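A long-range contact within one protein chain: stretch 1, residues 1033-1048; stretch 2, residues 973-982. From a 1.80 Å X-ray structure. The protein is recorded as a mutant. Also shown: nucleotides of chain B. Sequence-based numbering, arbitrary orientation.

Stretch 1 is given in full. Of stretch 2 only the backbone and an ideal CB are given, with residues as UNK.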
# COMPACT_ATOMS: atom_id res chain seq x y z
N GLU A 1033 15.66 44.75 9.44
CA GLU A 1033 16.80 45.08 8.61
C GLU A 1033 16.98 44.11 7.45
O GLU A 1033 17.46 44.51 6.38
CB GLU A 1033 18.08 45.12 9.45
CG GLU A 1033 19.16 46.02 8.91
CD GLU A 1033 18.86 47.50 9.13
OE1 GLU A 1033 17.86 47.81 9.81
OE2 GLU A 1033 19.63 48.33 8.62
N HIS A 1034 16.62 42.85 7.64
CA HIS A 1034 16.88 41.78 6.70
C HIS A 1034 15.57 41.14 6.26
O HIS A 1034 14.56 41.23 6.98
CB HIS A 1034 17.78 40.72 7.34
CG HIS A 1034 18.92 41.30 8.12
ND1 HIS A 1034 20.11 41.68 7.53
CD2 HIS A 1034 19.05 41.57 9.44
CE1 HIS A 1034 20.92 42.16 8.46
NE2 HIS A 1034 20.31 42.11 9.62
N PRO A 1035 15.54 40.50 5.10
CA PRO A 1035 14.35 39.74 4.72
C PRO A 1035 13.99 38.74 5.81
O PRO A 1035 14.86 38.26 6.55
CB PRO A 1035 14.77 39.04 3.42
CG PRO A 1035 15.88 39.89 2.88
CD PRO A 1035 16.60 40.42 4.08
N LYS A 1036 12.70 38.46 5.94
CA LYS A 1036 12.25 37.56 6.99
C LYS A 1036 12.66 36.13 6.65
O LYS A 1036 12.46 35.67 5.52
CB LYS A 1036 10.74 37.65 7.17
CG LYS A 1036 10.22 36.99 8.43
CD LYS A 1036 8.72 36.86 8.41
CE LYS A 1036 8.24 35.83 9.42
NZ LYS A 1036 6.81 35.47 9.19
N LEU A 1037 13.25 35.44 7.61
CA LEU A 1037 13.55 34.02 7.44
C LEU A 1037 12.23 33.27 7.34
O LEU A 1037 11.46 33.23 8.30
CB LEU A 1037 14.41 33.51 8.60
CG LEU A 1037 15.24 32.24 8.40
CD1 LEU A 1037 14.37 31.00 8.28
CD2 LEU A 1037 16.13 32.37 7.17
N ASN A 1038 11.96 32.70 6.17
CA ASN A 1038 10.71 32.01 5.92
C ASN A 1038 10.95 30.50 6.00
O ASN A 1038 11.65 29.93 5.15
CB ASN A 1038 10.11 32.40 4.57
CG ASN A 1038 8.74 31.80 4.35
OD1 ASN A 1038 8.61 30.60 4.11
ND2 ASN A 1038 7.70 32.63 4.45
N ARG A 1039 10.33 29.88 6.99
CA ARG A 1039 10.46 28.45 7.25
C ARG A 1039 10.18 27.60 6.01
O ARG A 1039 10.93 26.67 5.70
CB ARG A 1039 9.50 28.08 8.37
CG ARG A 1039 9.68 26.74 8.88
CD ARG A 1039 9.21 26.66 10.31
NE ARG A 1039 9.46 25.31 10.76
CZ ARG A 1039 8.68 24.30 10.40
NH1 ARG A 1039 7.62 24.53 9.63
NH2 ARG A 1039 8.95 23.07 10.82
N ASN A 1040 9.10 27.89 5.30
CA ASN A 1040 8.73 27.07 4.15
C ASN A 1040 9.71 27.26 2.99
O ASN A 1040 9.97 26.31 2.24
CB ASN A 1040 7.31 27.41 3.71
CG ASN A 1040 6.28 27.04 4.77
OD1 ASN A 1040 6.49 26.13 5.58
ND2 ASN A 1040 5.16 27.75 4.77
N ILE A 1041 10.25 28.46 2.83
CA ILE A 1041 11.26 28.68 1.80
C ILE A 1041 12.50 27.84 2.09
O ILE A 1041 13.05 27.19 1.20
CB ILE A 1041 11.61 30.18 1.69
CG1 ILE A 1041 10.40 30.96 1.17
CG2 ILE A 1041 12.82 30.38 0.79
CD1 ILE A 1041 10.16 30.85 -0.29
N ILE A 1042 12.96 27.85 3.35
CA ILE A 1042 14.16 27.10 3.67
C ILE A 1042 13.90 25.60 3.58
O ILE A 1042 14.72 24.84 3.05
CB ILE A 1042 14.70 27.50 5.06
CG1 ILE A 1042 15.49 28.81 4.97
CG2 ILE A 1042 15.69 26.46 5.58
CD1 ILE A 1042 14.68 30.02 4.76
N LEU A 1043 12.73 25.14 4.05
CA LEU A 1043 12.41 23.72 3.93
C LEU A 1043 12.34 23.29 2.47
O LEU A 1043 12.74 22.18 2.11
CB LEU A 1043 11.09 23.42 4.65
CG LEU A 1043 11.13 23.46 6.17
CD1 LEU A 1043 9.73 23.30 6.72
CD2 LEU A 1043 12.06 22.38 6.76
N SER A 1044 11.81 24.16 1.60
CA SER A 1044 11.78 23.82 0.18
C SER A 1044 13.19 23.80 -0.42
O SER A 1044 13.47 23.01 -1.34
CB SER A 1044 10.87 24.80 -0.56
OG SER A 1044 11.60 25.94 -0.97
N LYS A 1045 14.09 24.62 0.12
CA LYS A 1045 15.48 24.62 -0.35
C LYS A 1045 16.23 23.37 0.10
O LYS A 1045 17.03 22.81 -0.66
CB LYS A 1045 16.19 25.88 0.16
CG LYS A 1045 17.72 25.84 0.10
CD LYS A 1045 18.24 26.39 -1.22
CE LYS A 1045 19.58 27.13 -1.05
NZ LYS A 1045 20.35 26.73 0.17
N LEU A 1046 15.99 22.91 1.32
CA LEU A 1046 16.74 21.76 1.82
C LEU A 1046 16.18 20.46 1.26
O LEU A 1046 16.95 19.55 0.90
CB LEU A 1046 16.69 21.70 3.34
CG LEU A 1046 17.29 22.88 4.12
CD1 LEU A 1046 17.10 22.67 5.62
CD2 LEU A 1046 18.74 23.01 3.78
N TYR A 1047 14.85 20.34 1.21
CA TYR A 1047 14.20 19.07 0.94
C TYR A 1047 13.33 19.06 -0.31
O TYR A 1047 13.01 17.97 -0.80
CB TYR A 1047 13.34 18.66 2.15
CG TYR A 1047 14.08 18.72 3.47
CD1 TYR A 1047 15.17 17.88 3.73
CD2 TYR A 1047 13.70 19.63 4.46
CE1 TYR A 1047 15.85 17.94 4.93
CE2 TYR A 1047 14.37 19.70 5.65
CZ TYR A 1047 15.45 18.86 5.88
OH TYR A 1047 16.10 18.94 7.07
N GLY A 1048 12.95 20.23 -0.85
CA GLY A 1048 12.17 20.30 -2.06
C GLY A 1048 13.04 20.43 -3.30
O GLY A 1048 14.27 20.42 -3.26
N UNK A 973 14.21 17.81 14.92
CA UNK A 973 15.28 18.68 14.45
C UNK A 973 15.17 19.00 12.96
O UNK A 973 15.59 20.09 12.54
CB UNK A 973 16.64 18.03 14.74
N UNK A 974 14.63 18.10 12.14
CA UNK A 974 14.42 18.43 10.73
C UNK A 974 13.49 19.62 10.58
O UNK A 974 13.65 20.41 9.63
CB UNK A 974 13.85 17.23 9.98
N UNK A 975 12.54 19.78 11.48
CA UNK A 975 11.62 20.89 11.44
C UNK A 975 12.08 22.11 12.21
O UNK A 975 11.31 23.07 12.33
CB UNK A 975 10.26 20.44 11.98
N UNK A 976 13.30 22.10 12.74
CA UNK A 976 13.82 23.23 13.52
C UNK A 976 14.78 24.02 12.65
O UNK A 976 15.98 23.73 12.57
CB UNK A 976 14.51 22.76 14.80
N UNK A 977 14.25 25.04 12.02
CA UNK A 977 15.01 25.90 11.12
C UNK A 977 15.79 26.91 11.95
O UNK A 977 15.29 27.44 12.95
CB UNK A 977 14.09 26.61 10.12
N UNK A 978 17.03 27.17 11.54
CA UNK A 978 17.86 28.18 12.19
C UNK A 978 17.19 29.55 12.09
O UNK A 978 16.36 29.81 11.23
CB UNK A 978 19.26 28.22 11.56
N UNK A 979 17.55 30.44 13.01
CA UNK A 979 17.09 31.82 12.88
C UNK A 979 18.08 32.68 12.12
O UNK A 979 17.82 33.87 11.90
CB UNK A 979 16.84 32.43 14.26
N UNK A 980 19.21 32.10 11.71
CA UNK A 980 20.27 32.82 11.00
C UNK A 980 20.12 32.57 9.51
O UNK A 980 20.31 31.44 9.04
CB UNK A 980 21.66 32.39 11.48
N UNK A 981 19.78 33.63 8.76
CA UNK A 981 19.76 33.53 7.30
C UNK A 981 21.09 33.00 6.78
O UNK A 981 21.12 32.21 5.83
CB UNK A 981 19.45 34.89 6.67
N UNK A 982 22.19 33.41 7.41
CA UNK A 982 23.53 33.04 6.96
C UNK A 982 23.81 31.55 7.12
O UNK A 982 24.81 31.06 6.58
CB UNK A 982 24.58 33.84 7.73
P A B 36 4.82 20.17 15.20
OP1 A B 36 5.54 21.12 16.08
OP2 A B 36 3.84 19.22 15.76
O5' A B 36 4.07 20.97 14.05
C5' A B 36 3.02 21.86 14.37
C4' A B 36 3.18 23.16 13.63
O4' A B 36 4.43 23.80 14.00
C3' A B 36 3.23 23.04 12.12
O3' A B 36 2.76 24.30 11.63
C2' A B 36 4.73 22.91 11.86
O2' A B 36 5.13 23.20 10.54
C1' A B 36 5.27 23.92 12.86
N9 A B 36 6.63 23.70 13.35
C8 A B 36 7.27 22.53 13.69
N7 A B 36 8.47 22.73 14.18
C5 A B 36 8.62 24.11 14.18
C6 A B 36 9.67 24.96 14.58
N6 A B 36 10.83 24.52 15.07
N1 A B 36 9.49 26.30 14.44
C2 A B 36 8.33 26.75 13.95
N3 A B 36 7.27 26.04 13.55
C4 A B 36 7.49 24.72 13.69

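Position 973 is helical, and its CA-to-CB bond points away from stretch 1, with nothing of that stretch within reach of the CB. The contact sets no demand here; any helix-tolerant residue would do, and the chain has Leu973.

At 974, still helical, CA-to-CB runs sideways and the ideal CB lies 4.1 Å from Tyr1047 OH. A small or medium side chain, polar or apolar, would suit. The residue is Cys974, whose CB sits 4.0 Å from Tyr1047 OH. Its backbone does more: a water donates to both Cys974 O and Tyr1047 OH, at 2.8 Å each, bridging a gap too wide for a direct bond.

Position 975 is where the chain leaves helical angles, at phi/psi -91/6, which does not itself require glycine. The space is more telling: an ideal CB would stand 3.2 Å from Arg1039 NH2, a tight fit, so the smallest residues are favoured. Gly975 is found. Its carbonyl lies at the edge of the guanidinium and accepts from Arg1039 NH2 at 2.8 Å, with a weak second bond from Arg1039 NE to Gly975 O at 3.3 Å. A36 of chain B covers one face of the same guanidinium, so protein and nucleotide share this arginine.

Position 976 points away from stretch 1, leaving the choice free of this contact; it is Thr976.

Position 977 points straight at stretch 1. Its ideal CB is 4.6 Å from Arg1039 CG and 4.8 Å from both Leu1037 CD1 and Ile1042 CG2. Such an apolar setting calls for a branched aliphatic: valine, isoleucine or leucine. Ile977 spreads across it. Its CG2 meets Leu1037 CD1 at 3.7 Å and Ile1042 CG2 at 3.8 Å, its CG1 lies 3.8 Å from Arg1039 CG, and its CD1 reaches Leu1043 CD2 at 3.6 Å.

Position 978 turns sideways with no stretch 1 atom near its CB, so small polar residues are among many that fit. Ser978 OG accepts from the backbone N of position 980 at 3.0 Å, a bond within the loop, while Ser978 O lies 3.8 Å from Leu1037 CD1.

Positions 979 and 980 point away and could carry polar side chains; they are Ser979 and Glu980.

At 981 the CB leaves sideways, 4.2 Å from Leu1037 CD2, and a longer aliphatic could reach back over stretch 1. Leucine, isoleucine or methionine would serve. Ile981 packs CG1 against Leu1037 CD2 at 3.5 Å, and its CD1 extends to His1034 CB at 3.9 Å and Pro1035 O at 3.2 Å.

Position 982 points away, unconstrained here, and is Ser982.

Stretch 2 (973-982) LCGTISSEIS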
# COMPACT_ATOMS: atom_id res chain seq x y z
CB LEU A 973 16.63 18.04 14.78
CG LEU A 973 16.97 17.94 16.29
CD1 LEU A 973 18.40 17.52 16.51
CD2 LEU A 973 16.72 19.29 16.99
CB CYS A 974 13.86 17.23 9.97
SG CYS A 974 15.11 15.91 9.82
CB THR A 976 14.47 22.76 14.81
OG1 THR A 976 13.52 21.98 15.54
CG2 THR A 976 14.87 23.96 15.64
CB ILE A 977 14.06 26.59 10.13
CG1 ILE A 977 13.31 25.54 9.32
CG2 ILE A 977 14.83 27.48 9.17
CD1 ILE A 977 14.23 24.58 8.61
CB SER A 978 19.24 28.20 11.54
OG SER A 978 20.05 29.23 12.09
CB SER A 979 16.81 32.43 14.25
OG SER A 979 17.88 32.19 15.14
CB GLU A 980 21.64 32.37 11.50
CG GLU A 980 21.87 32.56 12.99
CD GLU A 980 21.79 34.02 13.41
OE1 GLU A 980 22.08 34.90 12.57
OE2 GLU A 980 21.45 34.29 14.58
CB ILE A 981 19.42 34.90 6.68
CG1 ILE A 981 17.99 35.32 7.01
CG2 ILE A 981 19.63 34.87 5.17
CD1 ILE A 981 17.71 36.81 6.80
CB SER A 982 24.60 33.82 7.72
OG SER A 982 24.44 33.67 9.12
O HOH W 1 16.14 21.23 8.66
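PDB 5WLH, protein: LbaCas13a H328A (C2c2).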